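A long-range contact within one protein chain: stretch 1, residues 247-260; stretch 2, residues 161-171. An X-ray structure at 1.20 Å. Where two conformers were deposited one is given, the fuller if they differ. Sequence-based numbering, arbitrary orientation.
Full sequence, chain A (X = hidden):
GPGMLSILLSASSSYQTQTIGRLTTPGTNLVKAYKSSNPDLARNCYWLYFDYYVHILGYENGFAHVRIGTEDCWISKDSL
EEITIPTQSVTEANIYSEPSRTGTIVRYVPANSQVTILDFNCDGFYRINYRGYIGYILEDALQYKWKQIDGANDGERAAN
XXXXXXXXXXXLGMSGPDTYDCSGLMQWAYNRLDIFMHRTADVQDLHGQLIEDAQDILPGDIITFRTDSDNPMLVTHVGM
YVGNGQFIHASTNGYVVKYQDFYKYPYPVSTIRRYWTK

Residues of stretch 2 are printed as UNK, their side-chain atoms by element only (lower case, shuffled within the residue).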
# COMPACT_ATOMS: atom_id res chain seq x y z
N PHE A 247 9.62 18.58 -0.98
CA PHE A 247 9.44 17.17 -0.71
C PHE A 247 9.51 16.93 0.78
O PHE A 247 9.95 17.77 1.55
CB PHE A 247 10.43 16.29 -1.48
CG PHE A 247 11.93 16.43 -1.10
CD1 PHE A 247 12.48 15.59 -0.13
CD2 PHE A 247 12.81 17.21 -1.86
CE1 PHE A 247 13.84 15.62 0.15
CE2 PHE A 247 14.15 17.23 -1.59
CZ PHE A 247 14.67 16.44 -0.57
N ILE A 248 8.98 15.78 1.19
CA ILE A 248 9.09 15.31 2.56
C ILE A 248 10.00 14.09 2.62
O ILE A 248 9.97 13.22 1.73
CB ILE A 248 7.70 15.02 3.15
CG1 ILE A 248 6.98 16.34 3.45
CG2 ILE A 248 7.83 14.16 4.43
CD1 ILE A 248 5.54 16.21 3.88
N HIS A 249 10.86 14.05 3.62
CA HIS A 249 11.78 12.93 3.80
C HIS A 249 12.10 12.72 5.28
O HIS A 249 11.92 13.61 6.11
CB HIS A 249 13.09 13.11 3.02
CG HIS A 249 13.95 14.28 3.43
ND1 HIS A 249 15.30 14.30 3.14
CD2 HIS A 249 13.67 15.49 3.99
CE1 HIS A 249 15.83 15.44 3.57
NE2 HIS A 249 14.86 16.19 4.07
N ALA A 250 12.54 11.50 5.59
CA ALA A 250 13.15 11.23 6.88
C ALA A 250 14.63 11.49 6.72
O ALA A 250 15.28 10.86 5.86
CB ALA A 250 12.89 9.79 7.31
N SER A 251 15.16 12.39 7.52
CA SER A 251 16.53 12.84 7.34
C SER A 251 17.31 12.74 8.64
O SER A 251 16.78 13.02 9.71
CB SER A 251 16.52 14.30 6.94
OG SER A 251 17.82 14.81 6.77
N THR A 252 18.59 12.39 8.53
CA THR A 252 19.45 12.45 9.71
C THR A 252 19.77 13.88 10.09
O THR A 252 20.16 14.11 11.24
CB THR A 252 20.74 11.66 9.50
OG1 THR A 252 21.41 12.12 8.32
CG2 THR A 252 20.45 10.20 9.42
N ASN A 253 19.59 14.83 9.19
CA ASN A 253 19.75 16.23 9.52
C ASN A 253 18.48 16.67 10.22
O ASN A 253 17.43 16.86 9.59
CB ASN A 253 19.98 17.03 8.25
CG ASN A 253 20.34 18.45 8.56
OD1 ASN A 253 19.75 19.06 9.43
ND2 ASN A 253 21.33 18.96 7.85
N GLY A 254 18.52 16.78 11.55
CA GLY A 254 17.34 16.94 12.34
C GLY A 254 16.77 15.64 12.89
O GLY A 254 15.89 15.69 13.76
N TYR A 255 17.24 14.48 12.41
CA TYR A 255 16.75 13.16 12.80
C TYR A 255 15.23 13.11 12.83
O TYR A 255 14.62 12.69 13.81
CB TYR A 255 17.33 12.74 14.15
CG TYR A 255 18.84 12.81 14.18
CD1 TYR A 255 19.62 11.76 13.73
CD2 TYR A 255 19.46 13.95 14.65
CE1 TYR A 255 21.01 11.85 13.73
CE2 TYR A 255 20.83 14.07 14.67
CZ TYR A 255 21.60 13.01 14.22
OH TYR A 255 23.00 13.11 14.25
N VAL A 256 14.60 13.51 11.73
CA VAL A 256 13.16 13.71 11.75
C VAL A 256 12.61 13.66 10.33
O VAL A 256 13.34 13.92 9.35
CB VAL A 256 12.86 15.05 12.48
CG1 VAL A 256 13.31 16.19 11.59
CG2 VAL A 256 11.41 15.13 12.90
N VAL A 257 11.32 13.37 10.24
CA VAL A 257 10.55 13.49 9.02
C VAL A 257 10.14 14.95 8.89
O VAL A 257 9.50 15.50 9.79
CB VAL A 257 9.32 12.58 9.06
CG1 VAL A 257 8.42 12.82 7.80
CG2 VAL A 257 9.76 11.13 9.20
N LYS A 258 10.51 15.57 7.78
CA LYS A 258 10.36 17.00 7.58
C LYS A 258 10.27 17.37 6.11
O LYS A 258 10.62 16.58 5.21
CB LYS A 258 11.53 17.77 8.20
CG LYS A 258 12.88 17.44 7.59
CD LYS A 258 13.98 18.28 8.24
CE LYS A 258 15.29 17.78 7.93
NZ LYS A 258 16.32 18.85 8.22
N TYR A 259 9.80 18.60 5.89
CA TYR A 259 9.86 19.21 4.57
C TYR A 259 11.28 19.58 4.19
O TYR A 259 12.14 19.89 5.04
CB TYR A 259 9.04 20.49 4.56
CG TYR A 259 7.52 20.32 4.55
CD1 TYR A 259 6.82 20.13 3.37
CD2 TYR A 259 6.79 20.38 5.74
CE1 TYR A 259 5.46 20.01 3.37
CE2 TYR A 259 5.41 20.24 5.73
CZ TYR A 259 4.77 20.09 4.54
OH TYR A 259 3.41 19.93 4.56
N GLN A 260 11.50 19.63 2.88
CA GLN A 260 12.75 20.11 2.29
C GLN A 260 12.44 20.80 0.98
O GLN A 260 11.68 20.30 0.15
CB GLN A 260 13.73 18.98 1.96
CG GLN A 260 14.92 19.42 1.06
CD GLN A 260 15.89 20.40 1.76
OE1 GLN A 260 16.22 20.18 2.93
NE2 GLN A 260 16.36 21.47 1.05
N UNK A 161 -0.33 11.02 3.10
CA UNK A 161 0.15 10.02 4.06
C UNK A 161 1.51 10.40 4.66
O UNK A 161 1.70 10.27 5.87
c UNK A 161 -1.18 7.99 3.34
c UNK A 161 0.20 8.64 3.41
c UNK A 161 -1.51 7.32 4.67
c UNK A 161 -1.29 6.98 2.21
N UNK A 162 2.47 10.86 3.83
CA UNK A 162 3.75 11.24 4.44
C UNK A 162 3.60 12.47 5.32
O UNK A 162 4.32 12.58 6.33
c UNK A 162 5.18 10.05 2.75
c UNK A 162 4.67 12.49 2.43
c UNK A 162 4.92 11.35 3.45
N UNK A 163 2.69 13.39 5.00
CA UNK A 163 2.46 14.53 5.89
C UNK A 163 2.01 14.08 7.26
O UNK A 163 2.35 14.73 8.24
c UNK A 163 0.89 17.08 3.41
c UNK A 163 1.45 15.51 5.29
n UNK A 163 0.40 18.58 1.47
c UNK A 163 1.98 16.24 4.07
c UNK A 163 1.39 17.60 2.08
N UNK A 164 1.25 12.99 7.35
CA UNK A 164 0.77 12.51 8.65
C UNK A 164 1.92 12.05 9.54
O UNK A 164 1.70 11.81 10.74
c UNK A 164 -0.24 11.36 8.54
c UNK A 164 -1.38 11.68 7.57
o UNK A 164 0.40 10.13 8.19
N UNK A 165 3.13 11.90 8.97
CA UNK A 165 4.28 11.45 9.74
C UNK A 165 5.29 12.56 10.00
O UNK A 165 6.38 12.28 10.56
c UNK A 165 2.59 7.36 10.13
c UNK A 165 4.95 10.25 9.08
c UNK A 165 3.50 8.55 10.31
c UNK A 165 3.98 9.04 8.96
n UNK A 165 2.27 6.67 11.41
N UNK A 166 4.98 13.79 9.61
CA UNK A 166 5.84 14.90 9.98
C UNK A 166 6.13 14.86 11.48
O UNK A 166 5.22 14.67 12.31
c UNK A 166 4.24 17.57 7.71
c UNK A 166 6.67 16.87 7.62
c UNK A 166 5.19 16.23 9.61
c UNK A 166 5.24 16.50 8.10
N UNK A 167 7.41 15.06 11.83
CA UNK A 167 7.84 15.07 13.21
C UNK A 167 8.25 13.73 13.76
O UNK A 167 8.80 13.68 14.86
N UNK A 168 7.96 12.63 13.06
CA UNK A 168 8.41 11.33 13.53
C UNK A 168 9.94 11.27 13.49
O UNK A 168 10.58 11.84 12.59
c UNK A 168 7.84 10.22 12.63
s UNK A 168 6.10 9.93 12.79
N UNK A 169 10.52 10.59 14.47
CA UNK A 169 11.97 10.48 14.57
C UNK A 169 12.57 9.55 13.52
O UNK A 169 11.99 8.52 13.15
c UNK A 169 14.15 9.81 17.65
n UNK A 169 16.00 9.19 19.24
c UNK A 169 15.64 9.57 17.83
c UNK A 169 12.35 9.98 15.96
c UNK A 169 13.82 10.04 16.19
N UNK A 170 13.74 9.94 13.04
CA UNK A 170 14.54 9.11 12.15
C UNK A 170 15.21 8.00 12.95
O UNK A 170 15.94 8.26 13.91
o UNK A 170 18.78 6.99 7.81
c UNK A 170 18.28 7.63 10.09
c UNK A 170 15.63 9.97 11.50
c UNK A 170 17.52 8.36 10.97
c UNK A 170 18.02 7.72 8.73
c UNK A 170 16.48 9.18 10.53
c UNK A 170 16.26 9.25 9.17
c UNK A 170 17.02 8.55 8.27
N UNK A 171 15.01 6.76 12.51
CA UNK A 171 15.77 5.62 13.02
C UNK A 171 16.08 4.72 11.82
O UNK A 171 15.16 4.30 11.10
c UNK A 171 14.67 5.72 15.31
c UNK A 171 15.01 4.83 14.11
c UNK A 171 15.76 6.01 16.26
c UNK A 171 15.80 3.60 14.50

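Position 161 carries four side-chain carbons forked at the second, and none comes within 9 Å of stretch 1: Leu 161. Position 162 has one carbon bearing two more, pointing toward stretch 1, with a terminal carbon 4.0 Å from Ile 248 CB. Three carbons branched at CB define Val 162.

At 163, four carbons in a row end in nitrogen, and the second of them lies 3.6 Å from Ile 248 CD1; this is Lys 163. Position 164 has CB carrying one oxygen and one carbon, out of reach of stretch 1, hence Thr 164; its OG1 donates a hydrogen bond to Leu 161 O at 2.7 Å. Position 165 repeats the four-carbon chain with terminal nitrogen, and the end of that chain leads away, so Lys 165 meets stretch 1 most closely through its backbone, with its O 3.3 Å from Val 257 CB.

Position 166 has four carbons forked at the second. Its CA-to-CB bond points away, yet the fork turns back: one tip is 3.5 Å from Tyr 259 CE2, the other 3.7 Å from Lys 258 CA and 4.0 Å from Ile 248 CD1. It is Leu 166. Position 167 has no side-chain atoms. Its phi/psi of 90/-12° would jam a CB against the preceding carbonyl oxygen, which fits Gly 167.

Position 168 shows one carbon followed by sulfur, with CB 4.0 Å from Val 257 CG2: Cys 168. At 169, four carbons ending in nitrogen extend with every chi near t, away from stretch 1 overall, giving Lys 169. Position 170 has one carbon, then a six-carbon ring bearing oxygen; Thr 252 CG2 sits over one ring face, 3.6 Å from the centroid and 21° off the normal, a CH-pi contact, and Ala 250 C lies at the ring edge. This is Tyr 170, whose CD2 is 3.7 Å from Ala 250 C. Position 171 has four carbons forked at the first, one arm two carbons long, and makes no contact: Ile 171.

The contact is fastened by backbone and padded by side chains. Gly 167 N donates to Val 257 O (3.0 Å, 176°), Val 257 N to Cys 168 O (2.9 Å, 154°), and Tyr 170 N to Tyr 255 O (3.0 Å, 175°). The outer two bonds are nearly straight, and together the three hold the end of the second turn and the residues after it alongside the start of the strand 256-260, with a single bridge pairing Val 256 and Lys 169. Around this seam, Val 162 and Leu 166 pack against Ile 248, and Tyr 170 covers Ala 250 and Thr 252. In all, 718 Å² is buried.

Stretch 2 161-171: LVKTKLGCKYI
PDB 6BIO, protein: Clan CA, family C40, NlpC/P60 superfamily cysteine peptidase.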